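Local coordinates for glycoside hydrolase, family 11\:clostridium cellulosome enzyme, dockerin type i\:polysaccharide (Clostridium thermocellum, PDB 2C79), which probably removes acetyl groups from xylan as a metal-dependent acetyl xylan esterase of the polysaccharide deacetylase (NodB homology) family, at residues A[9-14]-A[32-37]; A[61-66]-A[85-90]. All coordinates share one frame; numbering follows the deposited sequence. Where two conformers were deposited one is given.

Contact 1 comes first along the chain and closes before contact 2 opens; their centres lie about 13 Å apart within the NodB homology region. Contact 1 pairs strands 6-12 and 35-38 in the parallel sheet, joined through helix 17-30 as a beta-alpha-beta unit. Contact 2 takes the next strand of that sheet, 60-63, and packs it against helix 76-94. Strand 35-38 lies between strands 6-12 and 60-63 in the sheet, and Phe36 O lies 2.8 Å from Gly62 N, a probable backbone hydrogen bond. Both contacts end at one cobalt ion: Asp13 follows strand 6-12 and His64 follows strand 60-63, so the C-terminal ends of two strands flanking 35-38 supply the protein ligands of a probable catalytic metal site.

Contact 1 (A[9-14]-A[32-37]); sequences LTFDDG and VKATFM. With CO (cobalt (II) ion), chain B.
Strands 9-12 and 35-37 run parallel, their axes 4.7 Å apart and 24° askew, with Thr10 beside Thr35, Phe11 beside Phe36 and Asp12 beside Met37. Thr35 N donates to Leu9 O, Phe11 N to Thr35 O (2.9 Å) and Met37 N to Phe11 O (2.8 Å); a weak bond from Asp13 N to Met37 O continues the ladder.

On the face carrying the phenylalanines, both rings lean the same way, each CG anti to its own carbonyl carbon (chi1 near -68°). Their planes are 24° apart but slid until they barely overlap, with centroids 5.3 Å apart; Phe11 CD2 stands over the rim of one Phe36 face. Ala34 CB meets the edge of the Phe11 ring in its plane, 3.7 Å from CE2. Helix 17-30 packs on this face through Val23, Leu24 and Leu27.

The other face is more polar. A water accepts a hydrogen bond from Thr35 OG1, which is also hydrogen-bonded to Leu185 N, and donates one to Leu9 O, while Asp12 OD1 lies 3.1 Å from Met37 CB and forms a salt bridge with Arg102.

At the corner, Asp13 OD1 binds cobalt at 2.3 Å. Asp12 OD2 and Asp13 OD2 each accept from a metal-bound water; Asp12, from the second shell, and the second oxygen of the ligand Asp13 would tend to orient and polarise those waters.

Contact 2 (A[61-66]-A[85-90]); sequences IGNHSW and DTNAVI. With CO (cobalt (II) ion), chain B.
Asn63 and Asn87 meet through their amides, whose planes stand 83° apart. Asn63 ND2 donates a hydrogen bond to Asn87 OD1 at 2.8 Å; the acceptor lies close to the Asn63 amide plane, whereas the donor sits well above the Asn87 carbonyl plane. With CG anti to the backbone N (chi1 -170°), Asn63 reaches the helix while its OD1 turns back to accept from Ser65 N (2.8 Å), closing an Asx turn. Thr86 CG2 rests against the same amide, 3.6 Å from Asn63 OD1.

Toward the start of segment 61-66, Ile61 CG2 packs 3.9 Å from Ile90 CG2, the side chains running alongside in opposite senses. At its other end, Trp66 brings the CE3-CZ3 rim of its six-membered ring obliquely against the helix: CE3 is 3.6 Å from Asp85 CB, and Thr86 OG1 lies at the ring edge. That hydroxyl hydrogen-bonds to Ser82 O, and Ser82 OG accepts from the backbone N-H of Trp66.

Asn63 ND2 also bonds to Ile83 O, giving this nitrogen two acceptors. The Asx turn spans His64 and probably steadies the chain there; His64 NE2 binds cobalt at 2.2 Å while ND1 bonds to Arg102 O, a pairing that probably keeps NE2 directed at the metal.

Contact 1 (A[9-14]-A[32-37])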
loop_
_atom_site.group_PDB
_atom_site.type_symbol
_atom_site.label_atom_id
_atom_site.label_comp_id
_atom_site.label_asym_id
_atom_site.label_seq_id
_atom_site.Cartn_x
_atom_site.Cartn_y
_atom_site.Cartn_z
ATOM N N LEU A 9 -3.657 3.046 -6.214
ATOM C CA LEU A 9 -2.301 3.462 -5.949
ATOM C C LEU A 9 -2.006 3.099 -4.480
ATOM O O LEU A 9 -2.717 3.572 -3.585
ATOM C CB LEU A 9 -2.267 4.963 -6.165
ATOM C CG LEU A 9 -0.987 5.740 -6.074
ATOM C CD1 LEU A 9 0.071 5.169 -7.022
ATOM C CD2 LEU A 9 -1.259 7.205 -6.402
ATOM N N THR A 10 -0.981 2.267 -4.231
ATOM C CA THR A 10 -0.641 1.810 -2.886
ATOM C C THR A 10 0.831 2.078 -2.574
ATOM O O THR A 10 1.664 2.092 -3.484
ATOM C CB THR A 10 -0.989 0.304 -2.681
ATOM O OG1 THR A 10 -0.064 -0.511 -3.382
ATOM C CG2 THR A 10 -2.446 -0.008 -3.140
ATOM N N PHE A 11 1.129 2.300 -1.298
ATOM C CA PHE A 11 2.481 2.734 -0.914
ATOM C C PHE A 11 2.953 1.916 0.284
ATOM O O PHE A 11 2.287 1.889 1.338
ATOM C CB PHE A 11 2.438 4.218 -0.491
ATOM C CG PHE A 11 2.108 5.136 -1.638
ATOM C CD1 PHE A 11 3.108 5.499 -2.574
ATOM C CD2 PHE A 11 0.799 5.572 -1.847
ATOM C CE1 PHE A 11 2.786 6.320 -3.653
ATOM C CE2 PHE A 11 0.493 6.415 -2.943
ATOM C CZ PHE A 11 1.485 6.774 -3.847
ATOM N N ASP A 12 4.101 1.263 0.137
ATOM C CA ASP A 12 4.697 0.502 1.231
ATOM C C ASP A 12 5.714 1.334 2.009
ATOM O O ASP A 12 6.293 2.281 1.478
ATOM C CB ASP A 12 5.360 -0.771 0.699
ATOM C CG ASP A 12 4.349 -1.817 0.270
ATOM O OD1 ASP A 12 3.142 -1.614 0.514
ATOM O OD2 ASP A 12 4.764 -2.843 -0.309
ATOM N N ASP A 13 5.924 0.973 3.272
ATOM C CA ASP A 13 7.245 1.053 3.889
ATOM C C ASP A 13 7.344 2.247 4.835
ATOM O O ASP A 13 8.425 2.584 5.316
ATOM C CB ASP A 13 8.334 1.133 2.818
ATOM C CG ASP A 13 8.933 -0.222 2.493
ATOM O OD1 ASP A 13 8.229 -1.240 2.664
ATOM O OD2 ASP A 13 10.105 -0.270 2.069
ATOM N N GLY A 14 6.204 2.877 5.094
ATOM C CA GLY A 14 6.124 3.986 6.022
ATOM C C GLY A 14 5.343 3.620 7.269
ATOM O O GLY A 14 5.068 2.436 7.510
ATOM N N VAL A 32 -6.501 12.909 -4.995
ATOM C CA VAL A 32 -6.545 11.464 -5.237
ATOM C C VAL A 32 -6.473 10.719 -3.913
ATOM O O VAL A 32 -5.718 11.148 -3.017
ATOM C CB VAL A 32 -5.360 11.033 -6.195
ATOM C CG1 VAL A 32 -4.940 9.513 -6.107
ATOM C CG2 VAL A 32 -5.802 11.421 -7.621
ATOM N N LYS A 33 -7.195 9.590 -3.827
ATOM C CA LYS A 33 -7.133 8.703 -2.653
ATOM C C LYS A 33 -6.192 7.546 -2.921
ATOM O O LYS A 33 -6.070 7.114 -4.075
ATOM C CB LYS A 33 -8.530 8.130 -2.354
ATOM C CG LYS A 33 -9.477 9.294 -1.865
ATOM C CD LYS A 33 -10.936 8.862 -1.623
ATOM C CE LYS A 33 -11.828 10.077 -1.169
ATOM N NZ LYS A 33 -11.864 11.224 -2.178
ATOM N N ALA A 34 -5.553 7.019 -1.880
ATOM C CA ALA A 34 -4.605 5.915 -2.028
ATOM C C ALA A 34 -4.667 5.044 -0.794
ATOM O O ALA A 34 -5.421 5.350 0.163
ATOM C CB ALA A 34 -3.178 6.445 -2.293
ATOM N N THR A 35 -3.845 4.003 -0.775
ATOM C CA THR A 35 -3.739 3.086 0.392
ATOM C C THR A 35 -2.282 2.987 0.820
ATOM O O THR A 35 -1.424 2.830 -0.031
ATOM C CB THR A 35 -4.283 1.682 0.029
ATOM O OG1 THR A 35 -5.613 1.850 -0.501
ATOM C CG2 THR A 35 -4.329 0.762 1.267
ATOM N N PHE A 36 -2.061 3.099 2.135
ATOM C CA PHE A 36 -0.709 3.011 2.708
ATOM C C PHE A 36 -0.586 1.709 3.493
ATOM O O PHE A 36 -1.394 1.470 4.422
ATOM C CB PHE A 36 -0.441 4.205 3.617
ATOM C CG PHE A 36 -0.325 5.494 2.842
ATOM C CD1 PHE A 36 -1.483 6.207 2.489
ATOM C CD2 PHE A 36 0.909 5.974 2.410
ATOM C CE1 PHE A 36 -1.386 7.371 1.748
ATOM C CE2 PHE A 36 0.986 7.145 1.687
ATOM C CZ PHE A 36 -0.148 7.817 1.312
ATOM N N MET A 37 0.390 0.871 3.100
ATOM C CA MET A 37 0.611 -0.446 3.780
ATOM C C MET A 37 1.755 -0.180 4.741
ATOM O O MET A 37 2.906 0.018 4.328
ATOM C CB MET A 37 0.966 -1.557 2.779
ATOM C CG MET A 37 -0.034 -1.649 1.596
ATOM S SD MET A 37 -1.776 -1.948 2.077
ATOM C CE MET A 37 -1.692 -3.685 2.529
HETATM CO CO CO B . 8.235 -3.444 1.997
HETATM O O HOH W 1 -5.352 2.479 -3.199
HETATM O O HOH W 2 -5.604 5.015 -5.750
HETATM O O HOH W 3 7.612 -2.972 0.068
HETATM O O HOH W 4 10.235 -3.106 1.385
HETATM O O HOH W 5 9.151 -4.263 3.677
HETATM O O HOH W 6 8.356 -5.475 1.043
#

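Contact 2 (A[61-66]-A[85-90])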
loop_
_atom_site.group_PDB
_atom_site.type_symbol
_atom_site.label_atom_id
_atom_site.label_comp_id
_atom_site.label_asym_id
_atom_site.label_seq_id
_atom_site.Cartn_x
_atom_site.Cartn_y
_atom_site.Cartn_z
ATOM N N ILE A 61 -5.550 2.539 5.253
ATOM C CA ILE A 61 -4.332 2.003 5.829
ATOM C C ILE A 61 -4.442 0.482 5.859
ATOM O O ILE A 61 -5.438 -0.054 6.364
ATOM C CB ILE A 61 -4.087 2.544 7.250
ATOM C CG1 ILE A 61 -3.912 4.086 7.200
ATOM C CG2 ILE A 61 -2.827 1.913 7.846
ATOM C CD1 ILE A 61 -3.826 4.716 8.599
ATOM N N GLY A 62 -3.402 -0.179 5.347
ATOM C CA GLY A 62 -3.298 -1.629 5.443
ATOM C C GLY A 62 -2.046 -2.029 6.209
ATOM O O GLY A 62 -1.284 -1.173 6.708
ATOM N N ASN A 63 -1.823 -3.341 6.324
ATOM C CA ASN A 63 -0.803 -3.888 7.234
ATOM C C ASN A 63 0.384 -4.433 6.396
ATOM O O ASN A 63 0.149 -5.259 5.487
ATOM C CB ASN A 63 -1.482 -5.035 8.003
ATOM C CG ASN A 63 -0.664 -5.586 9.166
ATOM O OD1 ASN A 63 0.527 -5.869 9.029
ATOM N ND2 ASN A 63 -1.319 -5.787 10.327
ATOM N N HIS A 64 1.603 -3.932 6.663
ATOM C CA HIS A 64 2.809 -4.445 5.981
ATOM C C HIS A 64 3.741 -5.103 7.007
ATOM O O HIS A 64 4.962 -5.157 6.811
ATOM C CB HIS A 64 3.509 -3.309 5.200
ATOM C CG HIS A 64 4.558 -3.743 4.211
ATOM N ND1 HIS A 64 4.442 -4.866 3.396
ATOM C CD2 HIS A 64 5.696 -3.109 3.810
ATOM C CE1 HIS A 64 5.498 -4.923 2.580
ATOM N NE2 HIS A 64 6.273 -3.868 2.807
ATOM N N SER A 65 3.166 -5.593 8.104
ATOM C CA SER A 65 3.924 -6.337 9.112
ATOM C C SER A 65 4.561 -5.405 10.143
ATOM O O SER A 65 4.634 -4.195 9.929
ATOM C CB SER A 65 4.997 -7.200 8.447
ATOM O OG SER A 65 6.286 -6.643 8.629
ATOM N N TRP A 66 5.023 -5.966 11.260
ATOM C CA TRP A 66 5.702 -5.162 12.273
ATOM C C TRP A 66 7.042 -4.610 11.800
ATOM O O TRP A 66 7.493 -3.554 12.268
ATOM C CB TRP A 66 5.926 -6.015 13.525
ATOM C CG TRP A 66 6.501 -5.226 14.676
ATOM C CD1 TRP A 66 7.777 -5.266 15.150
ATOM C CD2 TRP A 66 5.820 -4.209 15.438
ATOM N NE1 TRP A 66 7.917 -4.406 16.203
ATOM C CE2 TRP A 66 6.746 -3.712 16.389
ATOM C CE3 TRP A 66 4.500 -3.713 15.444
ATOM C CZ2 TRP A 66 6.401 -2.703 17.312
ATOM C CZ3 TRP A 66 4.174 -2.680 16.338
ATOM C CH2 TRP A 66 5.131 -2.192 17.256
ATOM N N ASP A 85 0.303 -6.858 16.494
ATOM C CA ASP A 85 0.948 -5.659 17.063
ATOM C C ASP A 85 0.817 -4.480 16.103
ATOM O O ASP A 85 0.663 -3.314 16.549
ATOM C CB ASP A 85 2.433 -5.942 17.378
ATOM C CG ASP A 85 2.613 -6.818 18.616
ATOM O OD1 ASP A 85 1.598 -7.199 19.267
ATOM O OD2 ASP A 85 3.791 -7.199 18.933
ATOM N N THR A 86 0.926 -4.761 14.786
ATOM C CA THR A 86 0.775 -3.697 13.790
ATOM C C THR A 86 -0.668 -3.187 13.776
ATOM O O THR A 86 -0.909 -1.964 13.755
ATOM C CB THR A 86 1.222 -4.239 12.417
ATOM O OG1 THR A 86 2.609 -4.608 12.548
ATOM C CG2 THR A 86 1.127 -3.119 11.344
ATOM N N ASN A 87 -1.633 -4.107 13.765
ATOM C CA ASN A 87 -3.026 -3.665 13.848
ATOM C C ASN A 87 -3.298 -2.795 15.086
ATOM O O ASN A 87 -4.048 -1.823 15.013
ATOM C CB ASN A 87 -3.959 -4.878 13.890
ATOM C CG ASN A 87 -4.122 -5.566 12.544
ATOM O OD1 ASN A 87 -3.780 -5.017 11.502
ATOM N ND2 ASN A 87 -4.650 -6.795 12.571
ATOM N N ALA A 88 -2.713 -3.160 16.225
ATOM C CA ALA A 88 -3.014 -2.440 17.477
ATOM C C ALA A 88 -2.525 -0.985 17.385
ATOM O O ALA A 88 -3.215 -0.047 17.875
ATOM C CB ALA A 88 -2.354 -3.123 18.657
ATOM N N VAL A 89 -1.350 -0.756 16.797
ATOM C CA VAL A 89 -0.861 0.632 16.731
ATOM C C VAL A 89 -1.622 1.424 15.692
ATOM O O VAL A 89 -1.888 2.628 15.903
ATOM C CB VAL A 89 0.671 0.758 16.544
ATOM C CG1 VAL A 89 1.411 0.335 17.812
ATOM C CG2 VAL A 89 1.190 0.015 15.306
ATOM N N ILE A 90 -1.999 0.765 14.586
ATOM C CA ILE A 90 -2.865 1.477 13.583
ATOM C C ILE A 90 -4.189 1.874 14.253
ATOM O O ILE A 90 -4.649 3.034 14.132
ATOM C CB ILE A 90 -3.130 0.611 12.344
ATOM C CG1 ILE A 90 -1.799 0.388 11.627
ATOM C CG2 ILE A 90 -4.234 1.259 11.453
ATOM C CD1 ILE A 90 -1.839 -0.795 10.620
HETATM CO CO CO B . 8.235 -3.444 1.997
HETATM O O HOH W 4 10.235 -3.106 1.385
HETATM O O HOH W 5 9.151 -4.263 3.677
HETATM O O HOH W 6 8.356 -5.475 1.043
HETATM O O HOH W 3 7.612 -2.972 0.068
#